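Local coordinates for protein ferritin heavy chain (Trichoplusia ni, PDB 1Z6O) that oxidises ferrous iron with dioxygen as the ferroxidase subunit of a secreted 24-chain insect ferritin, which stores the iron in soluble form, at residues M[37-42]-M[113-118]; M[43-48]-M[99-104]; M[121-126]-M[148-153]. All coordinates share one frame; numbering follows the deposited sequence.

Contact 1 (M[37-42]-M[113-118])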
ATOM      1  N   LEU M  37      -7.819  50.104  12.844  1.00 16.13           N
ATOM      2  CA  LEU M  37      -8.142  51.060  11.780  1.00 17.70           C
ATOM      3  C   LEU M  37      -6.901  51.784  11.270  1.00 17.84           C
ATOM      4  O   LEU M  37      -6.788  52.060  10.075  1.00 17.89           O
ATOM      5  CB  LEU M  37      -9.165  52.092  12.275  1.00 19.15           C
ATOM      6  CG  LEU M  37     -10.444  51.484  12.876  1.00 27.89           C
ATOM      7  CD1 LEU M  37     -11.389  52.585  13.335  1.00 25.71           C
ATOM      8  CD2 LEU M  37     -11.121  50.618  11.848  1.00 23.42           C
ATOM      9  N   GLN M  38      -5.970  52.095  12.164  1.00 15.34           N
ATOM     10  CA  GLN M  38      -4.755  52.784  11.733  1.00 16.76           C
ATOM     11  C   GLN M  38      -3.899  51.836  10.873  1.00 21.28           C
ATOM     12  O   GLN M  38      -3.273  52.270   9.906  1.00 16.50           O
ATOM     13  CB  GLN M  38      -3.961  53.302  12.947  1.00 16.24           C
ATOM     14  CG  GLN M  38      -2.686  54.061  12.557  1.00 21.41           C
ATOM     15  CD  GLN M  38      -2.981  55.302  11.721  1.00 24.44           C
ATOM     16  OE1 GLN M  38      -3.249  56.372  12.256  1.00 23.43           O
ATOM     17  NE2 GLN M  38      -2.954  55.150  10.398  1.00 18.22           N
ATOM     18  N   TYR M  39      -3.866  50.547  11.222  1.00 18.31           N
ATOM     19  CA  TYR M  39      -3.114  49.577  10.417  1.00 17.18           C
ATOM     20  C   TYR M  39      -3.781  49.389   9.052  1.00 15.34           C
ATOM     21  O   TYR M  39      -3.090  49.177   8.054  1.00 16.32           O
ATOM     22  CB  TYR M  39      -3.006  48.224  11.138  1.00 14.02           C
ATOM     23  CG  TYR M  39      -1.897  48.185  12.167  1.00 19.38           C
ATOM     24  CD1 TYR M  39      -2.129  47.720  13.464  1.00 16.73           C
ATOM     25  CD2 TYR M  39      -0.594  48.555  11.820  1.00 21.79           C
ATOM     26  CE1 TYR M  39      -1.078  47.616  14.400  1.00 18.13           C
ATOM     27  CE2 TYR M  39       0.457  48.453  12.736  1.00 23.16           C
ATOM     28  CZ  TYR M  39       0.211  47.983  14.018  1.00 27.71           C
ATOM     29  OH  TYR M  39       1.269  47.859  14.893  1.00 26.50           O
ATOM     30  N   LEU M  40      -5.113  49.449   8.994  1.00 15.11           N
ATOM     31  CA  LEU M  40      -5.789  49.323   7.691  1.00 16.87           C
ATOM     32  C   LEU M  40      -5.325  50.449   6.775  1.00 16.97           C
ATOM     33  O   LEU M  40      -5.139  50.248   5.578  1.00 17.09           O
ATOM     34  CB  LEU M  40      -7.318  49.439   7.811  1.00 17.86           C
ATOM     35  CG  LEU M  40      -8.171  48.234   8.199  1.00 28.39           C
ATOM     36  CD1 LEU M  40      -9.661  48.644   8.145  1.00 22.92           C
ATOM     37  CD2 LEU M  40      -7.899  47.072   7.227  1.00 22.75           C
ATOM     38  N   ALA M  41      -5.173  51.649   7.332  1.00 16.44           N
ATOM     39  CA  ALA M  41      -4.735  52.788   6.526  1.00 16.96           C
ATOM     40  C   ALA M  41      -3.297  52.590   6.036  1.00 16.87           C
ATOM     41  O   ALA M  41      -2.951  53.031   4.937  1.00 16.00           O
ATOM     42  CB  ALA M  41      -4.862  54.096   7.334  1.00 17.26           C
ATOM     43  N   MET M  42      -2.453  51.941   6.840  1.00 14.89           N
ATOM     44  CA  MET M  42      -1.082  51.675   6.401  1.00 17.22           C
ATOM     45  C   MET M  42      -1.117  50.655   5.268  1.00 15.99           C
ATOM     46  O   MET M  42      -0.400  50.790   4.277  1.00 17.43           O
ATOM     47  CB  MET M  42      -0.226  51.120   7.544  1.00 16.17           C
ATOM     48  CG  MET M  42       0.082  52.128   8.635  1.00 22.77           C
ATOM     49  SD  MET M  42       1.298  51.417   9.810  1.00 26.22           S
ATOM     50  CE  MET M  42       1.488  52.797  10.967  1.00 26.37           C
ATOM     51  N   LEU M 113       5.777  50.920  15.657  1.00 16.33           N
ATOM     52  CA  LEU M 113       6.481  50.658  16.918  1.00 17.05           C
ATOM     53  C   LEU M 113       5.950  51.587  18.020  1.00 19.60           C
ATOM     54  O   LEU M 113       5.722  51.165  19.151  1.00 17.67           O
ATOM     55  CB  LEU M 113       7.993  50.868  16.735  1.00 16.25           C
ATOM     56  CG  LEU M 113       8.901  50.724  17.970  1.00 18.62           C
ATOM     57  CD1 LEU M 113       8.699  49.348  18.629  1.00 17.60           C
ATOM     58  CD2 LEU M 113      10.370  50.903  17.531  1.00 16.90           C
ATOM     59  N   SER M 114       5.749  52.854  17.680  1.00 17.53           N
ATOM     60  CA  SER M 114       5.229  53.830  18.635  1.00 20.84           C
ATOM     61  C   SER M 114       3.782  53.496  19.045  1.00 20.25           C
ATOM     62  O   SER M 114       3.404  53.653  20.206  1.00 19.72           O
ATOM     63  CB  SER M 114       5.308  55.235  18.014  1.00 25.32           C
ATOM     64  OG  SER M 114       4.639  56.173  18.826  1.00 42.85           O
ATOM     65  N   MET M 115       2.969  53.041  18.092  1.00 19.09           N
ATOM     66  CA  MET M 115       1.588  52.648  18.397  1.00 21.01           C
ATOM     67  C   MET M 115       1.614  51.451  19.360  1.00 20.50           C
ATOM     68  O   MET M 115       0.851  51.401  20.323  1.00 20.90           O
ATOM     69  CB  MET M 115       0.839  52.197  17.127  1.00 21.06           C
ATOM     70  CG  MET M 115       0.596  53.267  16.070  1.00 34.25           C
ATOM     71  SD  MET M 115       0.002  52.496  14.499  1.00 34.06           S
ATOM     72  CE  MET M 115      -1.392  51.485  15.164  1.00 24.11           C
ATOM     73  N   GLU M 116       2.473  50.472  19.085  1.00 17.31           N
ATOM     74  CA  GLU M 116       2.554  49.286  19.945  1.00 16.84           C
ATOM     75  C   GLU M 116       3.040  49.671  21.339  1.00 20.08           C
ATOM     76  O   GLU M 116       2.542  49.169  22.342  1.00 19.21           O
ATOM     77  CB  GLU M 116       3.488  48.229  19.336  1.00 17.23           C
ATOM     78  CG  GLU M 116       2.939  47.586  18.053  1.00 24.10           C
ATOM     79  CD  GLU M 116       1.530  47.003  18.229  1.00 38.09           C
ATOM     80  OE1 GLU M 116       1.215  46.499  19.329  1.00 31.36           O
ATOM     81  OE2 GLU M 116       0.734  47.037  17.261  1.00 32.77           O
ATOM     82  N   SER M 117       4.017  50.568  21.387  1.00 17.16           N
ATOM     83  CA  SER M 117       4.567  51.054  22.648  1.00 19.48           C
ATOM     84  C   SER M 117       3.436  51.719  23.475  1.00 19.71           C
ATOM     85  O   SER M 117       3.349  51.542  24.699  1.00 18.37           O
ATOM     86  CB  SER M 117       5.712  52.057  22.332  1.00 20.26           C
ATOM     87  OG  SER M 117       6.259  52.580  23.518  1.00 45.73           O
ATOM     88  N   ASP M 118       2.571  52.484  22.812  1.00 17.83           N
ATOM     89  CA  ASP M 118       1.434  53.122  23.498  1.00 19.15           C
ATOM     90  C   ASP M 118       0.448  52.071  24.014  1.00 18.30           C
ATOM     91  O   ASP M 118      -0.109  52.205  25.111  1.00 17.77           O
ATOM     92  CB  ASP M 118       0.660  54.049  22.555  1.00 20.65           C
ATOM     93  CG  ASP M 118       1.408  55.326  22.242  1.00 33.72           C
ATOM     94  OD1 ASP M 118       2.337  55.678  23.001  1.00 33.29           O
ATOM     95  OD2 ASP M 118       1.053  55.985  21.243  1.00 37.52           O
TER

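Contact 2 (M[43-48]-M[99-104])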
ATOM      1  N   GLY M  43      -1.943  49.624   5.419  1.00 15.08           N
ATOM      2  CA  GLY M  43      -2.053  48.626   4.361  1.00 14.78           C
ATOM      3  C   GLY M  43      -2.512  49.282   3.062  1.00 18.18           C
ATOM      4  O   GLY M  43      -1.995  48.995   1.977  1.00 15.87           O
ATOM      5  N   ALA M  44      -3.492  50.174   3.169  1.00 14.81           N
ATOM      6  CA  ALA M  44      -4.014  50.881   1.995  1.00 15.81           C
ATOM      7  C   ALA M  44      -2.919  51.724   1.328  1.00 17.96           C
ATOM      8  O   ALA M  44      -2.806  51.758   0.103  1.00 16.74           O
ATOM      9  CB  ALA M  44      -5.183  51.793   2.413  1.00 15.29           C
ATOM     10  N   HIS M  45      -2.121  52.417   2.134  1.00 14.98           N
ATOM     11  CA  HIS M  45      -1.055  53.258   1.585  1.00 16.08           C
ATOM     12  C   HIS M  45      -0.031  52.454   0.784  1.00 18.72           C
ATOM     13  O   HIS M  45       0.321  52.825  -0.336  1.00 15.99           O
ATOM     14  CB  HIS M  45      -0.326  54.007   2.714  1.00 16.73           C
ATOM     15  CG  HIS M  45       0.885  54.760   2.246  1.00 19.19           C
ATOM     16  ND1 HIS M  45       0.809  56.011   1.669  1.00 17.80           N
ATOM     17  CD2 HIS M  45       2.196  54.415   2.227  1.00 17.76           C
ATOM     18  CE1 HIS M  45       2.021  56.406   1.315  1.00 19.85           C
ATOM     19  NE2 HIS M  45       2.882  55.456   1.642  1.00 19.66           N
ATOM     20  N   PHE M  46       0.457  51.355   1.348  1.00 14.46           N
ATOM     21  CA  PHE M  46       1.459  50.576   0.631  1.00 16.14           C
ATOM     22  C   PHE M  46       0.909  49.766  -0.532  1.00 17.06           C
ATOM     23  O   PHE M  46       1.678  49.218  -1.323  1.00 17.00           O
ATOM     24  CB  PHE M  46       2.262  49.706   1.616  1.00 15.46           C
ATOM     25  CG  PHE M  46       3.151  50.527   2.523  1.00 17.62           C
ATOM     26  CD1 PHE M  46       2.749  50.842   3.817  1.00 15.80           C
ATOM     27  CD2 PHE M  46       4.341  51.077   2.031  1.00 16.19           C
ATOM     28  CE1 PHE M  46       3.515  51.707   4.619  1.00 18.10           C
ATOM     29  CE2 PHE M  46       5.120  51.945   2.819  1.00 16.99           C
ATOM     30  CZ  PHE M  46       4.706  52.260   4.113  1.00 18.82           C
ATOM     31  N   SER M  47      -0.419  49.714  -0.646  1.00 14.75           N
ATOM     32  CA  SER M  47      -1.076  49.023  -1.757  1.00 17.46           C
ATOM     33  C   SER M  47      -1.181  49.937  -2.989  1.00 16.92           C
ATOM     34  O   SER M  47      -1.462  49.458  -4.086  1.00 17.34           O
ATOM     35  CB  SER M  47      -2.500  48.592  -1.368  1.00 16.93           C
ATOM     36  OG  SER M  47      -2.468  47.589  -0.370  1.00 18.90           O
ATOM     37  N   LYS M  48      -0.980  51.244  -2.819  1.00 15.68           N
ATOM     38  CA  LYS M  48      -1.090  52.171  -3.959  1.00 19.29           C
ATOM     39  C   LYS M  48      -0.107  51.845  -5.077  1.00 20.91           C
ATOM     40  O   LYS M  48       1.033  51.453  -4.818  1.00 18.85           O
ATOM     41  CB  LYS M  48      -0.865  53.622  -3.517  1.00 18.43           C
ATOM     42  CG  LYS M  48      -1.905  54.135  -2.527  1.00 20.78           C
ATOM     43  CD  LYS M  48      -1.841  55.659  -2.369  1.00 27.97           C
ATOM     44  CE  LYS M  48      -0.472  56.138  -1.952  1.00 31.58           C
ATOM     45  NZ  LYS M  48      -0.454  57.616  -1.728  1.00 32.12           N
ATOM     46  N   ARG M  99      -3.709  59.257  10.706  1.00 24.34           N
ATOM     47  CA  ARG M  99      -2.701  59.352   9.662  1.00 23.00           C
ATOM     48  C   ARG M  99      -3.046  58.459   8.482  1.00 24.16           C
ATOM     49  O   ARG M  99      -3.575  57.360   8.662  1.00 20.62           O
ATOM     50  CB  ARG M  99      -1.337  58.984  10.252  1.00 25.07           C
ATOM     51  CG  ARG M  99      -0.167  59.354   9.354  1.00 38.23           C
ATOM     52  CD  ARG M  99       1.139  59.455  10.134  1.00 38.07           C
ATOM     53  NE  ARG M  99       2.276  59.629   9.234  1.00 34.57           N
ATOM     54  CZ  ARG M  99       3.541  59.466   9.601  1.00 40.63           C
ATOM     55  NH1 ARG M  99       3.831  59.127  10.858  1.00 32.92           N
ATOM     56  NH2 ARG M  99       4.513  59.622   8.712  1.00 40.58           N
ATOM     57  N   SER M 100      -2.753  58.921   7.271  1.00 18.78           N
ATOM     58  CA  SER M 100      -3.079  58.126   6.089  1.00 21.36           C
ATOM     59  C   SER M 100      -1.935  58.004   5.094  1.00 21.94           C
ATOM     60  O   SER M 100      -2.062  57.321   4.076  1.00 21.86           O
ATOM     61  CB  SER M 100      -4.307  58.716   5.387  1.00 24.48           C
ATOM     62  OG  SER M 100      -4.019  60.015   4.903  1.00 31.52           O
ATOM     63  N   SER M 101      -0.809  58.643   5.388  1.00 19.45           N
ATOM     64  CA  SER M 101       0.336  58.576   4.485  1.00 19.28           C
ATOM     65  C   SER M 101       1.645  58.525   5.269  1.00 20.35           C
ATOM     66  O   SER M 101       1.729  59.076   6.363  1.00 19.36           O
ATOM     67  CB  SER M 101       0.334  59.804   3.562  1.00 27.51           C
ATOM     68  OG  SER M 101       1.405  59.728   2.643  1.00 34.87           O
ATOM     69  N   TRP M 102       2.650  57.856   4.703  1.00 17.66           N
ATOM     70  CA  TRP M 102       3.976  57.712   5.314  1.00 19.60           C
ATOM     71  C   TRP M 102       5.007  57.919   4.204  1.00 21.55           C
ATOM     72  O   TRP M 102       4.772  57.543   3.058  1.00 20.88           O
ATOM     73  CB  TRP M 102       4.139  56.300   5.927  1.00 18.24           C
ATOM     74  CG  TRP M 102       3.213  56.076   7.104  1.00 18.24           C
ATOM     75  CD1 TRP M 102       3.496  56.285   8.431  1.00 18.49           C
ATOM     76  CD2 TRP M 102       1.813  55.774   7.037  1.00 16.15           C
ATOM     77  NE1 TRP M 102       2.351  56.143   9.188  1.00 18.45           N
ATOM     78  CE2 TRP M 102       1.305  55.832   8.355  1.00 16.48           C
ATOM     79  CE3 TRP M 102       0.933  55.467   5.983  1.00 16.75           C
ATOM     80  CZ2 TRP M 102      -0.044  55.601   8.650  1.00 16.52           C
ATOM     81  CZ3 TRP M 102      -0.414  55.236   6.277  1.00 17.75           C
ATOM     82  CH2 TRP M 102      -0.887  55.307   7.601  1.00 17.97           C
ATOM     83  N   LYS M 103       6.150  58.507   4.534  1.00 19.23           N
ATOM     84  CA  LYS M 103       7.175  58.751   3.519  1.00 26.83           C
ATOM     85  C   LYS M 103       7.749  57.463   2.936  1.00 29.12           C
ATOM     86  O   LYS M 103       8.042  57.389   1.746  1.00 35.39           O
ATOM     87  CB  LYS M 103       8.307  59.601   4.098  1.00 36.61           C
ATOM     88  CG  LYS M 103       7.860  61.000   4.486  1.00 60.55           C
ATOM     89  CD  LYS M 103       9.011  61.818   5.064  1.00 75.94           C
ATOM     90  CE  LYS M 103       8.530  63.170   5.576  1.00 81.18           C
ATOM     91  NZ  LYS M 103       9.645  63.976   6.157  1.00 87.84           N
ATOM     92  N   GLY M 104       7.902  56.446   3.769  1.00 24.48           N
ATOM     93  CA  GLY M 104       8.434  55.183   3.290  1.00 21.31           C
ATOM     94  C   GLY M 104       8.231  54.105   4.335  1.00 21.08           C
ATOM     95  O   GLY M 104       7.569  54.344   5.352  1.00 18.38           O
TER
HETATM   96  O   HOH W   1      -1.505  57.407   1.059  1.00 26.18           O
HETATM   97  O   HOH W   2       5.668  55.371   1.032  1.00 26.37           O
HETATM   98  O   HOH W   3       0.616  60.252  -0.004  1.00 48.53           O

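Contact 3 (M[121-126]-M[148-153])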
ATOM      1  N   LYS M 121       1.864  50.382  27.159  1.00 15.93           N
ATOM      2  CA  LYS M 121       1.720  51.255  28.318  1.00 19.85           C
ATOM      3  C   LYS M 121       0.256  51.260  28.790  1.00 19.35           C
ATOM      4  O   LYS M 121      -0.030  51.230  29.990  1.00 17.14           O
ATOM      5  CB  LYS M 121       2.164  52.663  27.926  1.00 21.69           C
ATOM      6  CG  LYS M 121       2.136  53.679  29.036  1.00 32.81           C
ATOM      7  CD  LYS M 121       2.719  54.997  28.521  1.00 44.55           C
ATOM      8  CE  LYS M 121       2.494  56.126  29.513  1.00 66.19           C
ATOM      9  NZ  LYS M 121       2.913  57.449  28.956  1.00 76.47           N
ATOM     10  N   SER M 122      -0.674  51.289  27.845  1.00 16.37           N
ATOM     11  CA  SER M 122      -2.088  51.287  28.204  1.00 16.63           C
ATOM     12  C   SER M 122      -2.491  49.971  28.896  1.00 18.77           C
ATOM     13  O   SER M 122      -3.236  49.981  29.880  1.00 16.82           O
ATOM     14  CB  SER M 122      -2.942  51.531  26.946  1.00 18.55           C
ATOM     15  OG  SER M 122      -4.318  51.450  27.269  1.00 20.72           O
ATOM     16  N   ILE M 123      -2.004  48.835  28.395  1.00 15.61           N
ATOM     17  CA  ILE M 123      -2.324  47.550  29.027  1.00 14.37           C
ATOM     18  C   ILE M 123      -1.747  47.518  30.453  1.00 16.32           C
ATOM     19  O   ILE M 123      -2.388  47.022  31.374  1.00 14.82           O
ATOM     20  CB  ILE M 123      -1.754  46.361  28.193  1.00 13.96           C
ATOM     21  CG1 ILE M 123      -2.561  46.236  26.887  1.00 18.50           C
ATOM     22  CG2 ILE M 123      -1.847  45.040  28.993  1.00 16.14           C
ATOM     23  CD1 ILE M 123      -1.876  45.398  25.823  1.00 25.02           C
ATOM     24  N   ARG M 124      -0.536  48.042  30.633  1.00 14.49           N
ATOM     25  CA  ARG M 124       0.058  48.075  31.971  1.00 17.83           C
ATOM     26  C   ARG M 124      -0.824  48.935  32.891  1.00 19.05           C
ATOM     27  O   ARG M 124      -0.949  48.648  34.084  1.00 17.51           O
ATOM     28  CB  ARG M 124       1.508  48.609  31.912  1.00 15.58           C
ATOM     29  CG  ARG M 124       2.522  47.588  31.297  1.00 16.96           C
ATOM     30  CD  ARG M 124       3.910  48.235  31.095  1.00 19.67           C
ATOM     31  NE  ARG M 124       4.272  48.943  32.313  1.00 20.58           N
ATOM     32  CZ  ARG M 124       4.786  48.371  33.393  1.00 21.37           C
ATOM     33  NH1 ARG M 124       5.055  47.070  33.408  1.00 19.32           N
ATOM     34  NH2 ARG M 124       4.921  49.081  34.505  1.00 21.11           N
ATOM     35  N   ASN M 125      -1.441  49.983  32.348  1.00 17.93           N
ATOM     36  CA  ASN M 125      -2.339  50.806  33.162  1.00 17.86           C
ATOM     37  C   ASN M 125      -3.645  50.077  33.484  1.00 18.95           C
ATOM     38  O   ASN M 125      -4.237  50.305  34.534  1.00 16.79           O
ATOM     39  CB  ASN M 125      -2.624  52.147  32.480  1.00 19.41           C
ATOM     40  CG  ASN M 125      -1.460  53.112  32.633  1.00 33.84           C
ATOM     41  OD1 ASN M 125      -0.805  53.135  33.676  1.00 34.01           O
ATOM     42  ND2 ASN M 125      -1.201  53.911  31.609  1.00 35.73           N
ATOM     43  N   VAL M 126      -4.108  49.202  32.591  1.00 15.57           N
ATOM     44  CA  VAL M 126      -5.318  48.419  32.889  1.00 14.40           C
ATOM     45  C   VAL M 126      -4.947  47.455  34.027  1.00 16.02           C
ATOM     46  O   VAL M 126      -5.711  47.248  34.978  1.00 16.14           O
ATOM     47  CB  VAL M 126      -5.783  47.577  31.669  1.00 17.06           C
ATOM     48  CG1 VAL M 126      -7.015  46.730  32.054  1.00 15.26           C
ATOM     49  CG2 VAL M 126      -6.129  48.508  30.486  1.00 14.92           C
ATOM     50  N   ASP M 148      -0.757  36.922  28.453  1.00 24.68           N
ATOM     51  CA  ASP M 148      -1.188  36.843  27.062  1.00 26.49           C
ATOM     52  C   ASP M 148      -0.935  38.142  26.310  1.00 25.31           C
ATOM     53  O   ASP M 148      -0.175  38.174  25.344  1.00 25.76           O
ATOM     54  CB  ASP M 148      -2.678  36.524  26.988  1.00 31.64           C
ATOM     55  CG  ASP M 148      -2.964  35.048  27.140  1.00 58.78           C
ATOM     56  OD1 ASP M 148      -3.142  34.371  26.102  1.00 63.27           O
ATOM     57  OD2 ASP M 148      -2.999  34.564  28.295  1.00 63.93           O
ATOM     58  N   PHE M 149      -1.569  39.217  26.759  1.00 19.20           N
ATOM     59  CA  PHE M 149      -1.419  40.491  26.075  1.00 18.38           C
ATOM     60  C   PHE M 149      -0.030  41.102  26.124  1.00 21.07           C
ATOM     61  O   PHE M 149       0.497  41.474  25.078  1.00 21.56           O
ATOM     62  CB  PHE M 149      -2.469  41.486  26.575  1.00 19.30           C
ATOM     63  CG  PHE M 149      -3.827  41.256  25.968  1.00 22.04           C
ATOM     64  CD1 PHE M 149      -4.575  40.141  26.320  1.00 25.57           C
ATOM     65  CD2 PHE M 149      -4.307  42.099  24.969  1.00 26.04           C
ATOM     66  CE1 PHE M 149      -5.787  39.856  25.674  1.00 28.91           C
ATOM     67  CE2 PHE M 149      -5.515  41.822  24.317  1.00 26.62           C
ATOM     68  CZ  PHE M 149      -6.249  40.698  24.671  1.00 23.80           C
ATOM     69  N   LEU M 150       0.582  41.207  27.301  1.00 17.26           N
ATOM     70  CA  LEU M 150       1.925  41.796  27.342  1.00 17.58           C
ATOM     71  C   LEU M 150       2.931  40.923  26.595  1.00 19.01           C
ATOM     72  O   LEU M 150       3.858  41.433  25.968  1.00 18.52           O
ATOM     73  CB  LEU M 150       2.392  42.028  28.787  1.00 15.72           C
ATOM     74  CG  LEU M 150       1.693  43.190  29.512  1.00 18.44           C
ATOM     75  CD1 LEU M 150       2.365  43.425  30.884  1.00 15.58           C
ATOM     76  CD2 LEU M 150       1.794  44.471  28.660  1.00 18.19           C
ATOM     77  N   GLU M 151       2.755  39.609  26.655  1.00 18.30           N
ATOM     78  CA  GLU M 151       3.660  38.697  25.946  1.00 20.89           C
ATOM     79  C   GLU M 151       3.670  39.064  24.451  1.00 21.83           C
ATOM     80  O   GLU M 151       4.731  39.240  23.837  1.00 22.09           O
ATOM     81  CB  GLU M 151       3.175  37.255  26.125  1.00 26.98           C
ATOM     82  CG  GLU M 151       3.895  36.212  25.276  1.00 34.54           C
ATOM     83  CD  GLU M 151       5.351  36.042  25.660  1.00 44.15           C
ATOM     84  OE1 GLU M 151       5.741  36.504  26.755  1.00 39.89           O
ATOM     85  OE2 GLU M 151       6.108  35.434  24.873  1.00 47.48           O
ATOM     86  N   GLU M 152       2.483  39.202  23.873  1.00 19.77           N
ATOM     87  CA  GLU M 152       2.371  39.556  22.462  1.00 22.26           C
ATOM     88  C   GLU M 152       2.964  40.947  22.197  1.00 20.57           C
ATOM     89  O   GLU M 152       3.603  41.179  21.162  1.00 18.23           O
ATOM     90  CB  GLU M 152       0.899  39.535  22.033  1.00 27.67           C
ATOM     91  CG  GLU M 152       0.712  39.160  20.585  1.00 61.45           C
ATOM     92  CD  GLU M 152       1.105  37.709  20.306  1.00 72.96           C
ATOM     93  OE1 GLU M 152       1.231  37.344  19.116  1.00 78.69           O
ATOM     94  OE2 GLU M 152       1.282  36.936  21.278  1.00 74.46           O
ATOM     95  N   GLN M 153       2.747  41.877  23.125  1.00 16.47           N
ATOM     96  CA  GLN M 153       3.276  43.233  22.959  1.00 17.28           C
ATOM     97  C   GLN M 153       4.793  43.288  22.919  1.00 17.63           C
ATOM     98  O   GLN M 153       5.364  43.918  22.028  1.00 17.48           O
ATOM     99  CB  GLN M 153       2.806  44.161  24.095  1.00 14.93           C
ATOM    100  CG  GLN M 153       1.329  44.575  24.016  1.00 16.07           C
ATOM    101  CD  GLN M 153       0.958  45.085  22.637  1.00 22.03           C
ATOM    102  OE1 GLN M 153       0.229  44.421  21.902  1.00 22.08           O
ATOM    103  NE2 GLN M 153       1.479  46.257  22.267  1.00 18.54           N
TER

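Contact 1 (M[37-42]-M[113-118])
This contact forms part of the wall of the ferroxidase site in the ferritin four-helix bundle: residues 37-42 of helix 19-47 face residues 113-118 of helix 105-132. The two run antiparallel at 172°, with axes 12.2 Å apart, a gap that long side chains must span. Tyr39 does so with its phenol: CG lies anti to the carbonyl carbon, and OH donates a short hydrogen bond of 2.6 Å to Glu116 OE2. The carboxylate, swung round by the bend at chi2 (-54°), lies nearly coplanar with the ring and accepts on the anti lone pair of OE2, while OE1 is taken by Gln153. Glu116, inferred to bind the second iron, has the carboxylate of Glu67 close to OE2, so the phenol proton probably offsets some of the crowded negative charge. A phenylalanine in place of the tyrosine would lose the hydroxyl and its bond, and would probably leave Glu116 OE2 less firmly oriented beside Glu67. Met115 supplies the apolar part. Its chain bends at chi3 (52°), laying CE over one face of the Tyr39 ring, 4.0 Å from the centroid, a CH-pi contact; SD sits obliquely as a Met-aromatic partner. The same SD packs 3.7 Å from Gln38 CG and meets Met42 CE tip to tip at 3.8 Å; the unbranched, flexible thioether lets one sulfur touch both chains and the ring. The polar end of Gln38 turns to the carbonyl of Arg99. A buried tyrosine bonded to a glutamate of the probable second iron site is characteristic of the diiron centre of ferritin heavy chains.

Contact 2 (M[43-48]-M[99-104])
Aromatic packing joins the end of helix 19-47 to residues 99-104, the end of the long loop before helix 105-132. His45 and Trp102 form an offset edge-to-face pair: the six-membered ring of the indole turns its edge toward the imidazole face, with planes at 74° and centroids 5.7 Å apart. His45 CG lies anti to the backbone N (chi1 173°), sending the ring toward the loop, and its CB rests 3.8 Å from Trp102 CZ3. Phe46, one face of which has His45 CD2 over its centre, brings CZ at its edge to 3.8 Å from Gly104 O. Within the loop, Trp102 CD1 lies over the centre of the Arg99 guanidinium.

Water carries the polar part. One molecule binds His45 ND1 at 2.8 Å, accepts from Lys48 NZ and donates to Ser100 O; another binds His45 NE2 at 2.9 Å and weakly reaches Lys103 O. Histidine suits the place because both ring nitrogens can meet water while the face stays packed. Arg99 NE donates to Ser101 O at 3.0 Å, close to the C=O axis although bent at the hydrogen.

Trp102 NE1 is bonded to His111 of helix 105-132, and Phe46 meets Phe56 of helix 54-80. The loop is thus packed against the end of helix 19-47, just where Gly104 takes the N-cap position of helix 105-132.

Contact 3 (M[121-126]-M[148-153])
Ile123 and Leu150 both set the first branch of the side chain anti to the carbonyl carbon, Ile123 CG1 at chi1 -70° and Leu150 CG at -73°, so that the two chains slide past each other in opposite directions. They join two neighbouring helices of the ferritin four-helix bundle, 105-132 and 139-168, which here run antiparallel at 161° with axes 10.3 Å apart. The closest backbone pair is also Ile123 and Leu150, whose CA atoms are 7.3 Å apart.

The beta-branched Ile123 offers two arms, each with its own neighbours. CG2, anti to the backbone N, packs 3.7 Å from Leu150 CD2. The other arm, extended, carries CD1 against both Phe149 CB and Gln153 CG, the latter 3.8 Å away. Phe149 starts toward helix 105-132 but its ring then leads off toward Lys73 and Leu74 of helix 54-80, leaving Ile123 CD1 at the ring edge. Helix 139-168 widens into a pi-type turn at 148-150, beside this packing.

Arg124 joins the apolar surface through its aliphatic part: CG crosses Leu150 at about a right angle, 4.1 Å from Leu150 CD2. Its chain then bends at chi3, and the guanidinium serves a neighbouring copy of the same protein, bonding Asn137 O and lying in cation-pi contact with Phe136 of that subunit. Long amphipathic arginine suits such a place, greasy at its root and charged at the subunit boundary. Gln153 is split in the same way. It bends at chi2, so that its methylene CG touches Ile123 CD1 while the amide NE2, whose other partner is Glu116, donates a hydrogen bond to Thr120 OG1.

Contacts 1 and 3 share helix 105-132 and flank the iron site, their centres about 15 Å apart. They meet in one bond, from Gln153 NE2 to Glu116 OE1 at 3.0 Å, and the side chains of Gln153 and Glu116 lie about 4 and 5 Å from the bound Fe(III), whose ligands are Glu32, Glu67 and His70. Contact 2 lies away from the iron site, toward the end of helix 19-47 beyond contact 1, with centres about 12 Å apart; Gln38 NE2 reaches Arg99 O at 2.9 Å, and Met42 CG packs 3.5 Å from Trp102 CZ2. Contacts 2 and 3 do not touch, their nearest atoms being about 16 Å apart.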